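Local coordinates for protein putative oxidoreductase (Salmonella enterica subsp. enterica serovar Typhimurium, PDB 3NX4) that binds NADP and, as a medium-chain dehydrogenase/reductase of the YhdH type, probably reduces acryloyl-CoA with NADPH as the hydride donor, at residues 117-120 and 121-125; 130-133 and 134-137; 272-275 and 276-279; 284-287 and 288-292. All coordinates share one frame; numbering follows the deposited sequence.

Contact 1 (117-120 and 121-125)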
loop_
_atom_site.group_PDB
_atom_site.type_symbol
_atom_site.label_atom_id
_atom_site.label_comp_id
_atom_site.label_asym_id
_atom_site.label_seq_id
_atom_site.Cartn_x
_atom_site.Cartn_y
_atom_site.Cartn_z
ATOM N N SER A 117 18.138 -19.748 20.663
ATOM C CA SER A 117 18.650 -21.096 20.442
ATOM C C SER A 117 18.490 -21.471 18.976
ATOM O O SER A 117 17.626 -20.957 18.288
ATOM C CB SER A 117 17.932 -22.118 21.330
ATOM O OG SER A 117 16.648 -22.438 20.806
ATOM N N SER A 118 19.337 -22.369 18.504
ATOM C CA SER A 118 19.248 -22.867 17.138
ATOM C C SER A 118 17.858 -23.478 16.879
ATOM O O SER A 118 17.255 -23.260 15.824
ATOM C CB SER A 118 20.365 -23.902 16.906
ATOM O OG SER A 118 20.387 -24.369 15.571
ATOM N N ARG A 119 17.340 -24.223 17.857
ATOM C CA ARG A 119 16.023 -24.845 17.727
ATOM C C ARG A 119 14.915 -23.791 17.614
ATOM O O ARG A 119 14.020 -23.887 16.767
ATOM C CB ARG A 119 15.749 -25.809 18.901
ATOM C CG ARG A 119 14.420 -26.573 18.788
ATOM C CD ARG A 119 14.209 -27.514 19.981
ATOM N NE ARG A 119 13.037 -28.368 19.798
ATOM C CZ ARG A 119 11.806 -28.072 20.221
ATOM N NH1 ARG A 119 11.574 -26.941 20.873
ATOM N NH2 ARG A 119 10.805 -28.921 20.009
ATOM N N ASN A 120 14.982 -22.775 18.462
ATOM C CA ASN A 120 13.979 -21.713 18.421
ATOM C C ASN A 120 14.036 -20.859 17.161
ATOM O O ASN A 120 13.010 -20.340 16.716
ATOM C CB ASN A 120 14.040 -20.852 19.677
ATOM C CG ASN A 120 13.448 -21.564 20.886
ATOM O OD1 ASN A 120 12.741 -22.558 20.735
ATOM N ND2 ASN A 120 13.733 -21.063 22.081
ATOM N N ALA A 121 15.232 -20.729 16.589
ATOM C CA ALA A 121 15.420 -19.968 15.362
ATOM C C ALA A 121 14.582 -20.569 14.243
ATOM O O ALA A 121 14.091 -19.857 13.366
ATOM C CB ALA A 121 16.910 -19.944 14.964
HETATM N N MSE A 122 14.422 -21.887 14.278
HETATM C CA MSE A 122 13.687 -22.598 13.234
HETATM C C MSE A 122 12.193 -22.745 13.554
HETATM O O MSE A 122 11.369 -22.836 12.646
HETATM C CB MSE A 122 14.327 -23.957 12.947
HETATM C CG MSE A 122 15.668 -23.834 12.200
HETATM SE SE MSE A 122 15.378 -23.003 10.469
HETATM C CE MSE A 122 16.038 -21.196 10.853
ATOM N N ILE A 123 11.844 -22.759 14.832
ATOM C CA ILE A 123 10.431 -22.617 15.188
ATOM C C ILE A 123 9.926 -21.299 14.593
ATOM O O ILE A 123 8.814 -21.224 14.071
ATOM C CB ILE A 123 10.200 -22.675 16.708
ATOM C CG1 ILE A 123 10.546 -24.084 17.232
ATOM C CG2 ILE A 123 8.725 -22.303 17.050
ATOM C CD1 ILE A 123 10.409 -24.244 18.726
ATOM N N ILE A 124 10.767 -20.269 14.643
ATOM C CA ILE A 124 10.452 -19.008 13.974
ATOM C C ILE A 124 10.462 -19.200 12.459
ATOM O O ILE A 124 9.421 -19.072 11.804
ATOM C CB ILE A 124 11.431 -17.897 14.383
ATOM C CG1 ILE A 124 11.280 -17.596 15.877
ATOM C CG2 ILE A 124 11.201 -16.620 13.545
ATOM C CD1 ILE A 124 12.435 -16.771 16.438
ATOM N N GLY A 125 11.631 -19.517 11.903
ATOM C CA GLY A 125 11.754 -19.796 10.481
ATOM C C GLY A 125 11.318 -18.630 9.598
ATOM O O GLY A 125 11.194 -17.502 10.059
#
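Ser117 and Ala121 meet at the first turn of helix 118-140, where the N-cap is joined to the helix by two hydrogen bonds, one from its side chain and one from its backbone. Ser117 OG accepts from Asn120 N at 2.9 Å, the capping bond proper, made possible by a chi1 of 78° that turns the hydroxyl back over the turn. Ser117 O takes Ala121 N, also at 2.9 Å.

Further backbone bonds carry the helix on. Arg119 O is gripped twice: Ile123 N comes at 3.1 Å and lies in the carbonyl plane, while Met122 N sits well above that plane at 3.2 Å. Asn120 O receives Ile124 N, and the CG1 and CD1 atoms of Ile124 lie alongside the same oxygen.

Van der Waals contacts of the side chains centre on Ile123, whose methyl meets polar atoms. Its CD1, at the end of an extended CG1 branch (chi2 178°), comes 3.5 Å from Asn120 OD1, the two side chains running side by side in the same direction. The Arg119 chain, stretched fully from CG to NE, slants across this isoleucine and brings NH1 to 3.6 Å from Ile123 CD1. The charge of Arg119 is met by a salt bridge from NH2 to Glu297 OE1. On another face of the helix Met122, a selenomethionine, packs on Trp36 of strand 30-39 and Ala66 of strand 64-72.

The chemistry is that of a helix start lying against a sheet: a serine hydroxyl takes up a first-turn N-H that has no carbonyl of a preceding turn to bond to, while a methyl group lies against the NH1 end of a guanidinium whose charge is probably balanced by Glu297 on strand 295-299.

Contact 2 (130-133 and 134-137). With NAP (NADP nicotinamide-adenine-dinucleotide phosphate), chain C.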
loop_
_atom_site.group_PDB
_atom_site.type_symbol
_atom_site.label_atom_id
_atom_site.label_comp_id
_atom_site.label_asym_id
_atom_site.label_seq_id
_atom_site.Cartn_x
_atom_site.Cartn_y
_atom_site.Cartn_z
ATOM N N THR A 130 8.888 -13.419 8.666
ATOM C CA THR A 130 7.870 -12.685 7.921
ATOM C C THR A 130 6.842 -11.959 8.823
ATOM O O THR A 130 6.479 -10.810 8.567
ATOM C CB THR A 130 7.134 -13.639 6.965
ATOM O OG1 THR A 130 8.087 -14.243 6.082
ATOM C CG2 THR A 130 6.092 -12.883 6.134
ATOM N N ALA A 131 6.349 -12.626 9.856
ATOM C CA ALA A 131 5.406 -11.976 10.767
ATOM C C ALA A 131 6.061 -10.741 11.367
ATOM O O ALA A 131 5.415 -9.691 11.531
ATOM C CB ALA A 131 4.987 -12.916 11.870
HETATM N N MSE A 132 7.348 -10.874 11.703
HETATM C CA MSE A 132 8.076 -9.763 12.297
HETATM C C MSE A 132 8.188 -8.603 11.295
HETATM O O MSE A 132 7.975 -7.442 11.651
HETATM C CB MSE A 132 9.461 -10.203 12.777
HETATM C CG MSE A 132 10.168 -9.149 13.615
HETATM SE SE MSE A 132 9.336 -8.862 15.382
HETATM C CE MSE A 132 8.894 -7.095 15.138
ATOM N N LEU A 133 8.535 -8.909 10.048
ATOM C CA LEU A 133 8.554 -7.870 9.018
ATOM C C LEU A 133 7.185 -7.183 8.874
ATOM O O LEU A 133 7.133 -5.979 8.604
ATOM C CB LEU A 133 9.012 -8.432 7.678
ATOM C CG LEU A 133 10.458 -8.935 7.653
ATOM C CD1 LEU A 133 10.724 -9.673 6.351
ATOM C CD2 LEU A 133 11.455 -7.782 7.844
ATOM N N CYS A 134 6.090 -7.939 9.045
ATOM C CA CYS A 134 4.746 -7.360 8.918
ATOM C C CYS A 134 4.448 -6.432 10.076
ATOM O O CYS A 134 3.918 -5.347 9.894
ATOM C CB CYS A 134 3.673 -8.450 8.860
ATOM S SG CYS A 134 3.679 -9.400 7.336
ATOM N N VAL A 135 4.798 -6.861 11.279
ATOM C CA VAL A 135 4.648 -6.003 12.442
ATOM C C VAL A 135 5.467 -4.708 12.268
ATOM O O VAL A 135 5.008 -3.613 12.591
ATOM C CB VAL A 135 5.065 -6.758 13.712
ATOM C CG1 VAL A 135 5.171 -5.810 14.894
ATOM C CG2 VAL A 135 4.059 -7.904 13.991
HETATM N N MSE A 136 6.675 -4.829 11.733
HETATM C CA MSE A 136 7.509 -3.647 11.534
HETATM C C MSE A 136 6.906 -2.676 10.503
HETATM O O MSE A 136 7.027 -1.452 10.634
HETATM C CB MSE A 136 8.929 -4.074 11.158
HETATM C CG MSE A 136 9.693 -4.641 12.351
HETATM SE SE MSE A 136 11.367 -5.552 11.824
HETATM C CE MSE A 136 12.284 -4.089 10.965
ATOM N N ALA A 137 6.238 -3.226 9.495
ATOM C CA ALA A 137 5.513 -2.419 8.513
ATOM C C ALA A 137 4.385 -1.614 9.159
ATOM O O ALA A 137 4.203 -0.434 8.859
ATOM C CB ALA A 137 4.963 -3.303 7.398
HETATM P PA NAP C . 0.106 -21.686 6.801
HETATM O O1A NAP C . 0.752 -22.107 8.056
HETATM O O2A NAP C . -0.417 -22.738 5.916
HETATM O O5B NAP C . -1.018 -20.592 7.103
HETATM C C5B NAP C . -1.954 -20.289 6.107
HETATM C C4B NAP C . -3.278 -20.120 6.839
HETATM O O4B NAP C . -4.224 -19.604 5.944
HETATM C C3B NAP C . -3.837 -21.450 7.351
HETATM O O3B NAP C . -3.426 -21.686 8.683
HETATM C C2B NAP C . -5.336 -21.232 7.283
HETATM O O2B NAP C . -5.723 -20.627 8.494
HETATM C C1B NAP C . -5.494 -20.195 6.184
HETATM N N9A NAP C . -5.942 -20.797 4.920
HETATM C C8A NAP C . -5.454 -21.929 4.314
HETATM N N7A NAP C . -6.132 -22.106 3.153
HETATM C C5A NAP C . -7.022 -21.104 3.009
HETATM C C6A NAP C . -7.957 -20.806 2.026
HETATM N N6A NAP C . -8.102 -21.582 0.960
HETATM N N1A NAP C . -8.739 -19.686 2.163
HETATM C C2A NAP C . -8.603 -18.871 3.267
HETATM N N3A NAP C . -7.680 -19.173 4.246
HETATM C C4A NAP C . -6.908 -20.273 4.115
HETATM O O3 NAP C . 1.160 -20.834 5.919
HETATM P PN NAP C . 2.348 -19.871 6.396
HETATM O O1N NAP C . 3.643 -20.587 6.346
HETATM O O2N NAP C . 1.909 -19.252 7.668
HETATM O O5D NAP C . 2.277 -18.797 5.198
HETATM C C5D NAP C . 1.108 -18.026 5.053
HETATM C C4D NAP C . 1.098 -17.370 3.681
HETATM O O4D NAP C . 2.162 -16.450 3.626
HETATM C C3D NAP C . 1.343 -18.378 2.571
HETATM O O3D NAP C . 0.580 -18.012 1.442
HETATM C C2D NAP C . 2.814 -18.230 2.258
HETATM O O2D NAP C . 3.089 -18.528 0.911
HETATM C C1D NAP C . 3.008 -16.754 2.538
HETATM N N1N NAP C . 4.385 -16.381 2.886
HETATM C C2N NAP C . 5.033 -15.499 2.070
HETATM C C3N NAP C . 6.331 -15.080 2.348
HETATM C C7N NAP C . 6.768 -13.771 1.750
HETATM O O7N NAP C . 8.112 -13.572 1.396
HETATM N N7N NAP C . 5.854 -12.825 1.569
HETATM C C4N NAP C . 6.971 -15.576 3.484
HETATM C C5N NAP C . 6.294 -16.478 4.317
HETATM C C6N NAP C . 4.991 -16.865 4.010
HETATM P P2B NAP C . -7.165 -20.956 9.161
HETATM O O1X NAP C . -7.117 -20.448 10.576
HETATM O O2X NAP C . -8.251 -20.240 8.395
HETATM O O3X NAP C . -7.367 -22.447 9.121
#
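Met132 and Met136, both selenomethionines, touch one turn apart in the buried middle of helix 118-140, and their apolar packing is the main side-chain contact here. The Met132 chain leaves with CG anti to the backbone N (chi1 -170°) and then bends at chi2 and chi3, which carries CE forward along the helix. That methyl lies 3.8 Å from Met136 CG, the two chains crossing at about a right angle, and 3.9 Å from Val135 CG1. A single terminal methyl is thus shared between the next two side chains on its face. Beyond them stands helix 272-285, whose Leu282 touches Met132 and whose Glu277 touches Met136.

The backbone supplies a regular alpha-helical ladder. Cys134 N donates to Thr130 O, Val135 N to Ala131 O and Met136 N to Met132 O, each at 2.9 Å. Ala137 N continues the series to Leu133 O at 3.0 Å. On the side facing helix 158-169 the small Ala131 packs on Val159 and Ala163.

The contact with the cofactor belongs to Thr130. Its OG1 makes a close contact of 3.1 Å with C4N of the NADP nicotinamide, and CG2 is 3.9 Å from the same carbon. The hydroxyl is hydrogen-bonded to Thr126 O within the helix, a bond that fixes its rotation beside the ring.

Nicotinamide C4 is the carbon that carries the transferable hydride in NADPH, so the helix presents at the reactive position a hydroxyl held by a carbonyl of the preceding turn, while methionine side chains pack one turn behind it.

Contact 3 (272-275 and 276-279)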
loop_
_atom_site.group_PDB
_atom_site.type_symbol
_atom_site.label_atom_id
_atom_site.label_comp_id
_atom_site.label_asym_id
_atom_site.label_seq_id
_atom_site.Cartn_x
_atom_site.Cartn_y
_atom_site.Cartn_z
ATOM N N PRO A 272 20.265 -6.914 4.388
ATOM C CA PRO A 272 20.898 -7.375 5.630
ATOM C C PRO A 272 20.548 -6.540 6.858
ATOM O O PRO A 272 20.357 -7.117 7.922
ATOM C CB PRO A 272 22.404 -7.271 5.319
ATOM C CG PRO A 272 22.486 -7.299 3.827
ATOM C CD PRO A 272 21.265 -6.564 3.360
ATOM N N ALA A 273 20.479 -5.216 6.724
ATOM C CA ALA A 273 20.191 -4.364 7.874
ATOM C C ALA A 273 18.791 -4.625 8.438
ATOM O O ALA A 273 18.618 -4.780 9.647
ATOM C CB ALA A 273 20.345 -2.886 7.514
ATOM N N ARG A 274 17.790 -4.659 7.570
ATOM C CA ARG A 274 16.430 -4.892 8.046
ATOM C C ARG A 274 16.274 -6.325 8.551
ATOM O O ARG A 274 15.576 -6.584 9.535
ATOM C CB ARG A 274 15.398 -4.606 6.957
ATOM C CG ARG A 274 13.958 -4.596 7.488
ATOM C CD ARG A 274 13.051 -3.886 6.511
ATOM N NE ARG A 274 11.696 -3.645 7.003
ATOM C CZ ARG A 274 11.345 -2.614 7.770
ATOM N NH1 ARG A 274 12.257 -1.736 8.164
ATOM N NH2 ARG A 274 10.079 -2.454 8.141
ATOM N N ARG A 275 16.934 -7.253 7.866
ATOM C CA ARG A 275 16.870 -8.665 8.230
ATOM C C ARG A 275 17.449 -8.867 9.634
ATOM O O ARG A 275 16.845 -9.538 10.477
ATOM C CB ARG A 275 17.625 -9.486 7.181
ATOM C CG ARG A 275 17.753 -10.966 7.470
ATOM C CD ARG A 275 18.501 -11.676 6.343
ATOM N NE ARG A 275 17.898 -11.497 5.016
ATOM C CZ ARG A 275 17.074 -12.376 4.448
ATOM N NH1 ARG A 275 16.718 -13.476 5.104
ATOM N NH2 ARG A 275 16.589 -12.153 3.236
ATOM N N ALA A 276 18.605 -8.253 9.895
ATOM C CA ALA A 276 19.231 -8.322 11.216
ATOM C C ALA A 276 18.345 -7.687 12.289
ATOM O O ALA A 276 18.242 -8.201 13.396
ATOM C CB ALA A 276 20.608 -7.654 11.199
ATOM N N GLU A 277 17.706 -6.567 11.966
ATOM C CA GLU A 277 16.799 -5.914 12.900
ATOM C C GLU A 277 15.634 -6.844 13.266
ATOM O O GLU A 277 15.236 -6.945 14.423
ATOM C CB GLU A 277 16.272 -4.626 12.273
ATOM C CG GLU A 277 15.432 -3.756 13.186
ATOM C CD GLU A 277 14.970 -2.477 12.497
ATOM O OE1 GLU A 277 15.298 -2.283 11.303
ATOM O OE2 GLU A 277 14.280 -1.665 13.147
ATOM N N ALA A 278 15.083 -7.519 12.264
ATOM C CA ALA A 278 13.933 -8.384 12.507
ATOM C C ALA A 278 14.316 -9.485 13.505
ATOM O O ALA A 278 13.593 -9.742 14.470
ATOM C CB ALA A 278 13.418 -8.976 11.205
ATOM N N TRP A 279 15.462 -10.128 13.285
ATOM C CA TRP A 279 15.895 -11.200 14.188
ATOM C C TRP A 279 16.090 -10.680 15.610
ATOM O O TRP A 279 15.626 -11.280 16.568
ATOM C CB TRP A 279 17.157 -11.915 13.664
ATOM C CG TRP A 279 16.832 -12.857 12.552
ATOM C CD1 TRP A 279 17.126 -12.693 11.226
ATOM C CD2 TRP A 279 16.085 -14.083 12.653
ATOM N NE1 TRP A 279 16.633 -13.753 10.502
ATOM C CE2 TRP A 279 15.983 -14.616 11.350
ATOM C CE3 TRP A 279 15.510 -14.789 13.719
ATOM C CZ2 TRP A 279 15.334 -15.821 11.084
ATOM C CZ3 TRP A 279 14.856 -15.998 13.453
ATOM C CH2 TRP A 279 14.774 -16.497 12.144
HETATM O O HOH W 1 17.198 -14.553 7.786
#
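Arg275 and Trp279 stand one turn apart on helix 272-285 and lie side by side, pointing the same way, an i to i+4 pair on an alpha-helix. Arg275 CG comes 4.2 Å from Trp279 CD1, and the guanidinium and indole planes are turned 31° against each other. Between their polar ends sits a water that accepts from Arg275 NH1 and from Trp279 NE1, 2.9 Å from each; it lies at the edge of both flat groups, in their planes. The arginine reaches it because its chain runs straight to CD and then bends at chi3 (-56°).

Along the backbone, Trp279 N donates to Arg275 O at 3.2 Å, preceded by the bond from Ala278 N to Arg274 O. On the flank nearer solvent, in one of two conformers of Glu277, OE1 lies 4.4 Å from Arg274 NH1 and well off the guanidinium plane: at most a doubtful attraction of charges, without a directed N-H. The salt-bridge partner of Arg274 is Asp140, at the end of helix 118-140.

The outer shell fixes the pair. Arg275 NE donates to Thr270 O in the loop leading into the helix, a loop that also includes the NADP-binding Ser267. Trp279 stacks with Phe129 and packs on Leu84, which joins helix 272-285 to helix 118-140 and strand 82-86. Trp279 CD1 itself rests 3.3 Å from Arg275 O, the carbonyl that also receives Trp279 N.

Contact 4 (284-287 and 288-292); sequences KDLP and ESFYA
Helix 272-285 ends as Leu286 leaves helical geometry (psi 124°), Pro287 keeps the chain extended, and helix 288-294 follows, making a short helix-to-helix connection in which Phe290 N donates to Pro287 O at 2.9 Å from above the carbonyl plane.

Leu286 packs on both aromatics. Its CD2 methyl sits over one face of the Phe290 ring, 4.0 Å from the centroid and 18° off the ring normal, a CH-pi contact. The other methyl, CD1, is 3.6 Å from Phe290 CD2 and also reaches Tyr291 CZ at 4.0 Å, so the leucine fork bridges the two rings. Phe290 points CG away from its own backbone N (chi1 168°), which lays the ring back toward the leucine. From the proline, CG meets Phe290 CB while CB lies beside Ser289 OG.

These residues reach two neighbouring helices. Phe290 packs on Thr162 and Ala165 of helix 158-169; Tyr291 lies on Asn120 and Ile124 of helix 118-140. Just before the connection, Lys284 NZ makes a salt bridge to Asp285 OD1 at 2.6 Å, and that carboxylate also binds Lys169 and Arg281, an aspartate gathering three basic groups.

The buried phenol closes the turn through water: one molecule, in the Tyr291 ring plane, bridges Leu286 O and Tyr291 OH, 2.7 Å from each.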
loop_
_atom_site.group_PDB
_atom_site.type_symbol
_atom_site.label_atom_id
_atom_site.label_comp_id
_atom_site.label_asym_id
_atom_site.label_seq_id
_atom_site.Cartn_x
_atom_site.Cartn_y
_atom_site.Cartn_z
ATOM N N LYS A 284 13.599 -10.374 21.201
ATOM C CA LYS A 284 13.048 -9.520 22.241
ATOM C C LYS A 284 11.543 -9.703 22.438
ATOM O O LYS A 284 11.059 -9.695 23.570
ATOM C CB LYS A 284 13.366 -8.050 21.934
ATOM C CG LYS A 284 12.800 -7.061 22.938
ATOM C CD LYS A 284 13.175 -5.625 22.580
ATOM C CE LYS A 284 12.516 -5.164 21.274
ATOM N NZ LYS A 284 11.062 -4.828 21.413
ATOM N N ASP A 285 10.807 -9.879 21.343
ATOM C CA ASP A 285 9.353 -9.733 21.382
ATOM C C ASP A 285 8.519 -11.021 21.452
ATOM O O ASP A 285 7.333 -10.966 21.787
ATOM C CB ASP A 285 8.880 -8.837 20.231
ATOM C CG ASP A 285 9.335 -7.402 20.399
ATOM O OD1 ASP A 285 9.652 -7.016 21.540
ATOM O OD2 ASP A 285 9.374 -6.658 19.402
ATOM N N LEU A 286 9.114 -12.168 21.137
ATOM C CA LEU A 286 8.398 -13.441 21.311
ATOM C C LEU A 286 8.575 -13.988 22.720
ATOM O O LEU A 286 9.696 -14.201 23.170
ATOM C CB LEU A 286 8.863 -14.496 20.311
ATOM C CG LEU A 286 8.283 -14.541 18.903
ATOM C CD1 LEU A 286 8.835 -15.759 18.181
ATOM C CD2 LEU A 286 6.759 -14.596 18.941
ATOM N N PRO A 287 7.458 -14.236 23.422
ATOM C CA PRO A 287 7.536 -14.853 24.752
ATOM C C PRO A 287 8.011 -16.300 24.670
ATOM O O PRO A 287 7.755 -16.965 23.665
ATOM C CB PRO A 287 6.085 -14.808 25.248
ATOM C CG PRO A 287 5.258 -14.768 24.006
ATOM C CD PRO A 287 6.069 -13.989 22.996
ATOM N N GLU A 288 8.689 -16.773 25.716
ATOM C CA GLU A 288 9.149 -18.156 25.788
ATOM C C GLU A 288 8.002 -19.134 25.547
ATOM O O GLU A 288 8.174 -20.178 24.914
ATOM C CB GLU A 288 9.775 -18.432 27.159
ATOM C CG GLU A 288 9.802 -19.903 27.548
ATOM C CD GLU A 288 10.586 -20.760 26.568
ATOM O OE1 GLU A 288 11.741 -20.396 26.250
ATOM O OE2 GLU A 288 10.044 -21.793 26.112
ATOM N N SER A 289 6.825 -18.784 26.053
ATOM C CA SER A 289 5.663 -19.644 25.925
ATOM C C SER A 289 5.310 -19.930 24.465
ATOM O O SER A 289 4.709 -20.959 24.164
ATOM C CB SER A 289 4.463 -19.022 26.644
ATOM O OG SER A 289 4.045 -17.838 25.996
ATOM N N PHE A 290 5.670 -19.019 23.561
ATOM C CA PHE A 290 5.286 -19.165 22.158
ATOM C C PHE A 290 5.910 -20.408 21.526
ATOM O O PHE A 290 5.246 -21.158 20.811
ATOM C CB PHE A 290 5.695 -17.931 21.337
ATOM C CG PHE A 290 5.588 -18.141 19.860
ATOM C CD1 PHE A 290 4.363 -18.024 19.220
ATOM C CD2 PHE A 290 6.706 -18.476 19.111
ATOM C CE1 PHE A 290 4.256 -18.231 17.856
ATOM C CE2 PHE A 290 6.605 -18.686 17.751
ATOM C CZ PHE A 290 5.377 -18.561 17.123
ATOM N N TYR A 291 7.195 -20.604 21.783
ATOM C CA TYR A 291 7.948 -21.698 21.177
ATOM C C TYR A 291 7.345 -23.061 21.554
ATOM O O TYR A 291 7.235 -23.963 20.723
ATOM C CB TYR A 291 9.422 -21.612 21.590
ATOM C CG TYR A 291 10.072 -20.286 21.228
ATOM C CD1 TYR A 291 10.502 -20.033 19.934
ATOM C CD2 TYR A 291 10.247 -19.287 22.184
ATOM C CE1 TYR A 291 11.090 -18.819 19.599
ATOM C CE2 TYR A 291 10.841 -18.074 21.862
ATOM C CZ TYR A 291 11.257 -17.839 20.565
ATOM O OH TYR A 291 11.856 -16.628 20.229
ATOM N N ALA A 292 6.938 -23.195 22.809
ATOM C CA ALA A 292 6.241 -24.397 23.259
ATOM C C ALA A 292 4.839 -24.566 22.637
ATOM O O ALA A 292 4.474 -25.657 22.203
ATOM C CB ALA A 292 6.159 -24.409 24.780
HETATM O O HOH W 2 12.119 -14.703 22.161
#

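Two helices carry most of this set: contacts 1 and 2 lie in series on helix 118-140, their centres about 17 Å apart, and contact 3 and the start of contact 4 belong to helix 272-285. Contact 2 alone of the four touches NADP. Contact 3 packs against contact 2 directly, Met132 CG lying 3.6 Å from Ala278 O, and Trp279 continues to contact 1, where its CZ3 is 3.7 Å from Ile124 CG2. Contact 4 also touches contact 1, with Asn120 CG 3.5 Å from Tyr291 CD1. Side chains of contacts 1 and 4 come only to about 10 Å from the cofactor.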